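Local coordinates for protein inositol-3-phosphate synthase (Caenorhabditis elegans, PDB 1VKO) that belongs to the myo-inositol-1-phosphate synthase family and binds nicotinamide-adenine-dinucleotide through a domain of the Rossmann type, at residues P74-L79 against H238-V243; T70-R75 against I145-S150; G293-N298 against H316-G321. All blocks are in the same frame, centred on the assembly; numbering follows the deposited sequence.

Interaction 1: P74-L79 against H238-V243; sequences PRKTGL and HELECV
Lys76, Thr77 and Gly78 run in the same direction as Leu240 to Val243, the two segments entering neighbouring parallel strands with Thr77 paired to Cys242 and Gly78 to Val243. Lys76 O takes two backbone donors: Glu241 N at 2.8 Å and Cys242 N at 3.0 Å. The bond from Glu241 is the more bent, 139° at its hydrogen. One step on, Gly78 N gives its hydrogen to Cys242 O at 2.9 Å, nearly along the C=O axis. Thr77 and Cys242 share one face of the sheet, where Thr77 OG1 lies 3.5 Å from Cys242 CB. With OG1 beside its own backbone N (chi1 -67°), the threonine hydroxyl donates back to Arg75 O, coming from above that carbonyl's plane, which ties the start of the strand back to the residue before Lys76. On the other face Leu240 lays both methyls against the bare backbone of Gly78, CD2 standing 3.5 Å from Gly78 N and CD1 close to CA. At the entrance to the strands the side chains of Arg75 and Glu241 cross at about a right angle. Their contact is through the aliphatic part, with Arg75 CG 3.4 Å from Glu241 OE1, and not between charged ends; Glu241 OE2 takes a weak bond from Lys76 N. The extended Lys76 chain passes Glu239 O and brings NZ to His238 O, but the modelled 2.4 Å is too short for that bond to be trusted in detail. Glu239, with positive phi, turns the chain out of the preceding helix in a Schellman motif before strand 242-247. Strand 154-159 lies along the other edge of 77-82. A helix running through a tight turn into an inner parallel strand is characteristic of the alpha/beta layout of a Rossmann-type dinucleotide-binding domain.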
loop_
_atom_site.group_PDB
_atom_site.type_symbol
_atom_site.label_atom_id
_atom_site.label_comp_id
_atom_site.label_asym_id
_atom_site.label_seq_id
_atom_site.Cartn_x
_atom_site.Cartn_y
_atom_site.Cartn_z
ATOM N N PRO A 74 16.135 22.446 -37.323
ATOM C CA PRO A 74 14.775 22.604 -36.823
ATOM C C PRO A 74 14.219 23.961 -37.233
ATOM O O PRO A 74 14.938 24.957 -37.182
ATOM C CB PRO A 74 14.945 22.469 -35.304
ATOM C CG PRO A 74 16.171 21.591 -35.164
ATOM C CD PRO A 74 17.081 22.141 -36.228
ATOM N N ARG A 75 12.958 23.970 -37.673
ATOM C CA ARG A 75 12.280 25.194 -38.088
ATOM C C ARG A 75 11.866 26.064 -36.892
ATOM O O ARG A 75 11.721 25.561 -35.759
ATOM C CB ARG A 75 11.053 24.846 -38.919
ATOM C CG ARG A 75 11.358 24.580 -40.382
ATOM C CD ARG A 75 11.746 23.134 -40.677
ATOM N NE ARG A 75 11.874 22.867 -42.115
ATOM C CZ ARG A 75 11.056 22.098 -42.818
ATOM N NH1 ARG A 75 10.020 21.490 -42.247
ATOM N NH2 ARG A 75 11.283 21.922 -44.097
ATOM N N LYS A 76 11.684 27.369 -37.144
ATOM C CA LYS A 76 11.229 28.303 -36.102
ATOM C C LYS A 76 9.795 27.972 -35.755
ATOM O O LYS A 76 8.927 27.974 -36.632
ATOM C CB LYS A 76 11.347 29.757 -36.545
ATOM C CG LYS A 76 11.252 30.726 -35.374
ATOM C CD LYS A 76 11.172 32.188 -35.822
ATOM C CE LYS A 76 11.125 33.077 -34.591
ATOM N NZ LYS A 76 10.816 34.494 -34.911
ATOM N N THR A 77 9.542 27.699 -34.486
ATOM C CA THR A 77 8.323 26.962 -34.096
ATOM C C THR A 77 7.450 27.636 -33.045
ATOM O O THR A 77 7.887 27.918 -31.942
ATOM C CB THR A 77 8.736 25.538 -33.652
ATOM O OG1 THR A 77 9.237 24.844 -34.797
ATOM C CG2 THR A 77 7.551 24.681 -33.221
ATOM N N GLY A 78 6.204 27.898 -33.406
ATOM C CA GLY A 78 5.239 28.433 -32.444
ATOM C C GLY A 78 4.303 27.333 -31.993
ATOM O O GLY A 78 3.904 26.489 -32.801
ATOM N N LEU A 79 3.954 27.360 -30.706
ATOM C CA LEU A 79 2.947 26.439 -30.133
ATOM C C LEU A 79 1.797 27.204 -29.516
ATOM O O LEU A 79 2.001 28.108 -28.666
ATOM C CB LEU A 79 3.572 25.450 -29.095
ATOM C CG LEU A 79 2.652 24.471 -28.316
ATOM C CD1 LEU A 79 2.006 23.466 -29.252
ATOM C CD2 LEU A 79 3.408 23.716 -27.248
ATOM N N HIS A 238 5.561 36.359 -35.423
ATOM C CA HIS A 238 6.854 35.791 -35.005
ATOM C C HIS A 238 7.560 35.100 -36.164
ATOM O O HIS A 238 8.621 34.527 -35.984
ATOM C CB HIS A 238 6.713 34.809 -33.838
ATOM C CG HIS A 238 6.187 35.415 -32.574
ATOM N ND1 HIS A 238 4.871 35.293 -32.186
ATOM C CD2 HIS A 238 6.808 36.101 -31.585
ATOM C CE1 HIS A 238 4.696 35.897 -31.024
ATOM N NE2 HIS A 238 5.856 36.393 -30.637
ATOM N N GLU A 239 6.957 35.124 -37.342
ATOM C CA GLU A 239 7.655 34.716 -38.550
ATOM C C GLU A 239 8.026 33.234 -38.457
ATOM O O GLU A 239 9.145 32.824 -38.783
ATOM C CB GLU A 239 8.893 35.604 -38.741
ATOM C CG GLU A 239 9.059 36.168 -40.130
ATOM C CD GLU A 239 9.693 37.551 -40.090
ATOM O OE1 GLU A 239 10.810 37.700 -39.539
ATOM O OE2 GLU A 239 9.051 38.493 -40.593
ATOM N N LEU A 240 7.054 32.446 -38.016
ATOM C CA LEU A 240 7.209 31.026 -37.715
ATOM C C LEU A 240 7.166 30.165 -38.959
ATOM O O LEU A 240 6.382 30.404 -39.860
ATOM C CB LEU A 240 6.062 30.591 -36.810
ATOM C CG LEU A 240 5.917 31.386 -35.512
ATOM C CD1 LEU A 240 4.582 31.089 -34.864
ATOM C CD2 LEU A 240 7.071 31.119 -34.533
ATOM N N GLU A 241 7.988 29.131 -38.992
ATOM C CA GLU A 241 7.909 28.163 -40.071
ATOM C C GLU A 241 7.140 26.908 -39.698
ATOM O O GLU A 241 6.796 26.150 -40.596
ATOM C CB GLU A 241 9.304 27.765 -40.545
ATOM C CG GLU A 241 10.161 28.906 -41.086
ATOM C CD GLU A 241 11.626 28.643 -40.830
ATOM O OE1 GLU A 241 12.186 27.732 -41.478
ATOM O OE2 GLU A 241 12.209 29.325 -39.960
ATOM N N CYS A 242 6.918 26.656 -38.400
ATOM C CA CYS A 242 6.080 25.518 -37.950
ATOM C C CYS A 242 5.128 25.974 -36.865
ATOM O O CYS A 242 5.552 26.519 -35.846
ATOM C CB CYS A 242 6.928 24.363 -37.408
ATOM S SG CYS A 242 6.026 22.818 -37.114
ATOM N N VAL A 243 3.837 25.758 -37.088
ATOM C CA VAL A 243 2.831 26.148 -36.105
ATOM C C VAL A 243 2.146 24.864 -35.668
ATOM O O VAL A 243 1.684 24.090 -36.518
ATOM C CB VAL A 243 1.775 27.118 -36.710
ATOM C CG1 VAL A 243 0.700 27.438 -35.714
ATOM C CG2 VAL A 243 2.432 28.393 -37.151
#

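Interaction 2: T70-R75 against I145-S150; sequences TVLKPR and IVPILS
Leu72 and Pro74 face Pro147 and Leu149 across a small apolar contact between two connecting segments, whose touching parts run in nearly the same direction, 18° apart. Leu72 brings CD2 against the proline ring, 3.7 Å from Pro147 CD and a little farther from CG, the two side chains meeting obliquely. Pro74 presents its ring to the 145-150 segment. Its CB meets Leu149 CD2 at 3.9 Å, and its CD packs more loosely on Pro147 CB. Pro74 CG sits over the backbone, 4.0 Å from Ile148 C. Chi1 (-60°) sets Leu149 CG beside its own backbone N; the CD2 branch touches Pro74 CB.

The pairing belongs to the junction of two sheets. Residues 70-75 carry the chain from antiparallel strand 56-71 toward 77-82 of the Rossmann-type parallel sheet, while 145-150 lead toward 154-159, the strand next to 77-82. The two connections therefore travel together before their strands pair.

Carbonyl groups make the second kind of contact. Leu72 O lies 3.1 Å from Pro147 CB and 3.4 Å from Pro147 CG, pressed against the carbon rim of the ring, and Leu149 CD2 stands 3.7 Å from Arg75 O.

No hydrogen bond joins the segments directly; Arg460 bridges them, its NH1 bonded to Val71 O and its NH2 to Pro147 O. Glu456 of helix 440-458 accepts a bond from Arg75 N while its side chain also touches Pro74 and Leu149.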
loop_
_atom_site.group_PDB
_atom_site.type_symbol
_atom_site.label_atom_id
_atom_site.label_comp_id
_atom_site.label_asym_id
_atom_site.label_seq_id
_atom_site.Cartn_x
_atom_site.Cartn_y
_atom_site.Cartn_z
ATOM N N THR A 70 15.904 13.927 -44.203
ATOM C CA THR A 70 15.608 14.642 -42.971
ATOM C C THR A 70 16.195 16.025 -42.964
ATOM O O THR A 70 17.410 16.162 -42.881
ATOM C CB THR A 70 16.172 13.886 -41.744
ATOM O OG1 THR A 70 15.594 12.580 -41.672
ATOM C CG2 THR A 70 15.701 14.557 -40.446
ATOM N N VAL A 71 15.360 17.061 -42.999
ATOM C CA VAL A 71 15.906 18.404 -42.835
ATOM C C VAL A 71 16.588 18.480 -41.465
ATOM O O VAL A 71 16.022 18.060 -40.451
ATOM C CB VAL A 71 14.858 19.521 -43.046
ATOM C CG1 VAL A 71 15.496 20.920 -42.856
ATOM C CG2 VAL A 71 14.232 19.416 -44.449
ATOM N N LEU A 72 17.830 18.949 -41.438
ATOM C CA LEU A 72 18.614 18.905 -40.204
ATOM C C LEU A 72 18.472 20.135 -39.316
ATOM O O LEU A 72 18.749 20.056 -38.123
ATOM C CB LEU A 72 20.098 18.660 -40.493
ATOM C CG LEU A 72 20.577 17.282 -40.957
ATOM C CD1 LEU A 72 22.073 17.323 -41.183
ATOM C CD2 LEU A 72 20.247 16.185 -39.972
ATOM N N LYS A 73 18.083 21.274 -39.886
ATOM C CA LYS A 73 17.854 22.455 -39.056
ATOM C C LYS A 73 16.398 22.507 -38.634
ATOM O O LYS A 73 15.521 22.549 -39.495
ATOM C CB LYS A 73 18.259 23.757 -39.744
ATOM C CG LYS A 73 18.542 24.869 -38.745
ATOM C CD LYS A 73 17.976 26.209 -39.182
ATOM C CE LYS A 73 18.979 27.019 -39.988
ATOM N NZ LYS A 73 18.433 28.351 -40.434
ATOM N N PRO A 74 16.135 22.446 -37.323
ATOM C CA PRO A 74 14.775 22.604 -36.823
ATOM C C PRO A 74 14.219 23.961 -37.233
ATOM O O PRO A 74 14.938 24.957 -37.182
ATOM C CB PRO A 74 14.945 22.469 -35.304
ATOM C CG PRO A 74 16.171 21.591 -35.164
ATOM C CD PRO A 74 17.081 22.141 -36.228
ATOM N N ARG A 75 12.958 23.970 -37.673
ATOM C CA ARG A 75 12.280 25.194 -38.088
ATOM C C ARG A 75 11.866 26.064 -36.892
ATOM O O ARG A 75 11.721 25.561 -35.759
ATOM C CB ARG A 75 11.053 24.846 -38.919
ATOM C CG ARG A 75 11.358 24.580 -40.382
ATOM C CD ARG A 75 11.746 23.134 -40.677
ATOM N NE ARG A 75 11.874 22.867 -42.115
ATOM C CZ ARG A 75 11.056 22.098 -42.818
ATOM N NH1 ARG A 75 10.020 21.490 -42.247
ATOM N NH2 ARG A 75 11.283 21.922 -44.097
ATOM N N ILE A 145 20.672 12.342 -31.730
ATOM C CA ILE A 145 20.570 11.446 -32.866
ATOM C C ILE A 145 20.171 12.178 -34.155
ATOM O O ILE A 145 20.959 12.227 -35.090
ATOM C CB ILE A 145 19.644 10.270 -32.538
ATOM C CG1 ILE A 145 20.241 9.448 -31.403
ATOM C CG2 ILE A 145 19.438 9.395 -33.755
ATOM C CD1 ILE A 145 19.247 8.394 -30.853
ATOM N N VAL A 146 18.951 12.714 -34.215
ATOM C CA VAL A 146 18.621 13.721 -35.230
ATOM C C VAL A 146 18.315 15.044 -34.513
ATOM O O VAL A 146 17.761 15.039 -33.424
ATOM C CB VAL A 146 17.505 13.302 -36.253
ATOM C CG1 VAL A 146 17.942 12.116 -37.091
ATOM C CG2 VAL A 146 16.213 12.989 -35.590
ATOM N N PRO A 147 18.776 16.160 -35.069
ATOM C CA PRO A 147 18.561 17.465 -34.441
ATOM C C PRO A 147 17.080 17.748 -34.210
ATOM O O PRO A 147 16.260 17.579 -35.121
ATOM C CB PRO A 147 19.174 18.456 -35.455
ATOM C CG PRO A 147 20.204 17.638 -36.228
ATOM C CD PRO A 147 19.598 16.252 -36.294
ATOM N N ILE A 148 16.735 18.140 -32.982
ATOM C CA ILE A 148 15.342 18.449 -32.625
ATOM C C ILE A 148 15.300 19.719 -31.793
ATOM O O ILE A 148 16.315 20.141 -31.291
ATOM C CB ILE A 148 14.666 17.287 -31.855
ATOM C CG1 ILE A 148 15.466 16.930 -30.592
ATOM C CG2 ILE A 148 14.450 16.087 -32.770
ATOM C CD1 ILE A 148 14.818 15.927 -29.668
ATOM N N LEU A 149 14.129 20.332 -31.654
ATOM C CA LEU A 149 13.999 21.515 -30.804
ATOM C C LEU A 149 14.333 21.251 -29.332
ATOM O O LEU A 149 14.257 20.119 -28.853
ATOM C CB LEU A 149 12.575 22.052 -30.884
ATOM C CG LEU A 149 12.037 22.485 -32.235
ATOM C CD1 LEU A 149 10.527 22.427 -32.177
ATOM C CD2 LEU A 149 12.556 23.899 -32.566
ATOM N N SER A 150 14.736 22.308 -28.632
ATOM C CA SER A 150 14.691 22.326 -27.180
ATOM C C SER A 150 13.455 23.092 -26.832
ATOM O O SER A 150 13.082 24.003 -27.575
ATOM C CB SER A 150 15.882 23.101 -26.622
ATOM O OG SER A 150 15.571 23.670 -25.352
#

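Interaction 3: G293-N298 against H316-G321; sequences GAHYIN and HKVFVG
Gly293 and Ala294 both turn their carbonyl oxygens to Val318, each O lying 3.4 Å from Val318 CG2. Gly293, with positive phi, ends helix 281-291 in a Schellman motif, so this methyl packs where the chain leaves the helix for the strand. His295 comes next, and its ring takes the bond that the ladder would otherwise offer at Ala294 O: ND1 accepts from Phe319 N at 3.1 Å, almost straight at 174°, with the donor near the ring plane. Chi1 (-47°) puts CG beside the backbone N, and the ring lies side by side with Phe319, whose side chain points the same way; the two rings are oblique, their planes 34° apart. Tyr296 then pairs with Val320 in parallel register. Its N donates to Phe319 O at 3.1 Å, and its O receives Gly321 N at 2.9 Å. Ile297 folds its CD1 over the backbone of Gly321, 4.1 Å from CA, where glycine offers no side chain of its own. Asn298 N closes the ladder on Gly321 O at 2.8 Å, approaching from above the carbonyl plane, while its amide group turns to Gln302 O and Ser300 N. Strand 295-298, helix 307-316 and strand 320-321 form a beta-alpha-beta unit at one edge of the parallel sheet, with strand 242-247 on the other side of 295-298, helix 440-458 against His295, Ile297 and Phe319, and helix 281-291 against Tyr296 and Val318.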
loop_
_atom_site.group_PDB
_atom_site.type_symbol
_atom_site.label_atom_id
_atom_site.label_comp_id
_atom_site.label_asym_id
_atom_site.label_seq_id
_atom_site.Cartn_x
_atom_site.Cartn_y
_atom_site.Cartn_z
ATOM N N GLY A 293 -2.644 25.338 -42.104
ATOM C CA GLY A 293 -1.366 24.639 -42.207
ATOM C C GLY A 293 -0.628 24.363 -40.900
ATOM O O GLY A 293 0.526 23.911 -40.922
ATOM N N ALA A 294 -1.288 24.640 -39.771
ATOM C CA ALA A 294 -0.831 24.220 -38.426
ATOM C C ALA A 294 -1.226 22.777 -38.115
ATOM O O ALA A 294 -2.274 22.301 -38.549
ATOM C CB ALA A 294 -1.391 25.145 -37.350
ATOM N N HIS A 295 -0.388 22.078 -37.361
ATOM C CA HIS A 295 -0.681 20.703 -36.993
ATOM C C HIS A 295 -1.493 20.755 -35.708
ATOM O O HIS A 295 -1.465 21.751 -34.970
ATOM C CB HIS A 295 0.608 19.890 -36.771
ATOM C CG HIS A 295 1.634 20.075 -37.847
ATOM N ND1 HIS A 295 1.520 19.498 -39.090
ATOM C CD2 HIS A 295 2.796 20.765 -37.861
ATOM C CE1 HIS A 295 2.550 19.847 -39.836
ATOM N NE2 HIS A 295 3.350 20.603 -39.108
ATOM N N TYR A 296 -2.208 19.682 -35.439
ATOM C CA TYR A 296 -3.111 19.682 -34.322
ATOM C C TYR A 296 -2.971 18.429 -33.452
ATOM O O TYR A 296 -3.121 17.275 -33.956
ATOM C CB TYR A 296 -4.556 19.874 -34.809
ATOM C CG TYR A 296 -5.515 20.067 -33.654
ATOM C CD1 TYR A 296 -5.691 21.312 -33.050
ATOM C CD2 TYR A 296 -6.204 19.000 -33.143
ATOM C CE1 TYR A 296 -6.567 21.462 -31.968
ATOM C CE2 TYR A 296 -7.035 19.132 -32.062
ATOM C CZ TYR A 296 -7.254 20.340 -31.495
ATOM O OH TYR A 296 -8.147 20.417 -30.408
ATOM N N ILE A 297 -2.675 18.675 -32.163
ATOM C CA ILE A 297 -2.605 17.627 -31.108
ATOM C C ILE A 297 -3.712 17.715 -30.063
ATOM O O ILE A 297 -3.948 18.790 -29.474
ATOM C CB ILE A 297 -1.226 17.648 -30.351
ATOM C CG1 ILE A 297 -0.029 17.795 -31.311
ATOM C CG2 ILE A 297 -1.087 16.416 -29.390
ATOM C CD1 ILE A 297 0.087 16.722 -32.347
ATOM N N ASN A 298 -4.372 16.577 -29.831
ATOM C CA ASN A 298 -5.441 16.435 -28.848
ATOM C C ASN A 298 -4.937 15.712 -27.584
ATOM O O ASN A 298 -4.731 14.486 -27.618
ATOM C CB ASN A 298 -6.607 15.627 -29.444
ATOM C CG ASN A 298 -7.728 15.319 -28.400
ATOM O OD1 ASN A 298 -7.939 16.074 -27.453
ATOM N ND2 ASN A 298 -8.444 14.213 -28.596
ATOM N N HIS A 316 -5.051 18.362 -46.519
ATOM C CA HIS A 316 -4.340 19.636 -46.358
ATOM C C HIS A 316 -2.862 19.493 -46.008
ATOM O O HIS A 316 -2.159 20.493 -45.826
ATOM C CB HIS A 316 -5.077 20.562 -45.383
ATOM C CG HIS A 316 -6.142 21.385 -46.032
ATOM N ND1 HIS A 316 -7.401 20.894 -46.306
ATOM C CD2 HIS A 316 -6.132 22.661 -46.482
ATOM C CE1 HIS A 316 -8.127 21.832 -46.893
ATOM N NE2 HIS A 316 -7.379 22.914 -47.012
ATOM N N LYS A 317 -2.402 18.243 -45.949
ATOM C CA LYS A 317 -0.993 17.915 -45.734
ATOM C C LYS A 317 -0.438 18.384 -44.383
ATOM O O LYS A 317 0.671 18.936 -44.272
ATOM C CB LYS A 317 -0.134 18.384 -46.922
ATOM C CG LYS A 317 0.087 17.324 -48.013
ATOM C CD LYS A 317 -1.211 16.828 -48.665
ATOM C CE LYS A 317 -0.959 16.392 -50.118
ATOM N N VAL A 318 -1.224 18.097 -43.350
ATOM C CA VAL A 318 -0.931 18.472 -41.971
ATOM C C VAL A 318 -1.027 17.217 -41.072
ATOM O O VAL A 318 -1.704 16.233 -41.433
ATOM C CB VAL A 318 -1.896 19.613 -41.600
ATOM C CG1 VAL A 318 -2.827 19.251 -40.473
ATOM C CG2 VAL A 318 -1.138 20.947 -41.418
ATOM N N PHE A 319 -0.327 17.213 -39.937
ATOM C CA PHE A 319 -0.374 16.052 -39.029
ATOM C C PHE A 319 -1.356 16.264 -37.915
ATOM O O PHE A 319 -1.460 17.379 -37.390
ATOM C CB PHE A 319 0.985 15.745 -38.371
ATOM C CG PHE A 319 2.036 15.230 -39.315
ATOM C CD1 PHE A 319 1.908 13.984 -39.918
ATOM C CD2 PHE A 319 3.181 15.975 -39.561
ATOM C CE1 PHE A 319 2.895 13.512 -40.789
ATOM C CE2 PHE A 319 4.168 15.514 -40.430
ATOM C CZ PHE A 319 4.032 14.287 -41.038
ATOM N N VAL A 320 -2.064 15.183 -37.557
ATOM C CA VAL A 320 -2.912 15.179 -36.375
ATOM C C VAL A 320 -2.366 14.204 -35.337
ATOM O O VAL A 320 -1.592 13.313 -35.694
ATOM C CB VAL A 320 -4.437 15.004 -36.689
ATOM C CG1 VAL A 320 -4.905 16.167 -37.493
ATOM C CG2 VAL A 320 -4.783 13.658 -37.402
ATOM N N GLY A 321 -2.732 14.396 -34.063
ATOM C CA GLY A 321 -2.314 13.481 -32.982
ATOM C C GLY A 321 -3.287 13.417 -31.802
ATOM O O GLY A 321 -4.049 14.346 -31.572
#

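Overall arrangement
Interactions 1 and 3 are two parts of one parallel sheet, their centres 14 Å apart: strands 242-247 and 295-298 are neighbours, and Val243 O probably bonds His295 N at 3.0 Å. Interaction 2 shares Pro74 and Arg75 with interaction 1, its centre 13 Å away, and meets it where Leu149 CD1 packs on Thr77 OG1 at 3.8 Å. Interactions 2 and 3 do not touch; about 7 Å separates their nearest atoms. Helix 440-458 borders all three. Interaction 3 leads toward the ligands, the side chain of Asn298 lying about 8 Å from the bound NAD and about 11 Å from the pyrophosphate.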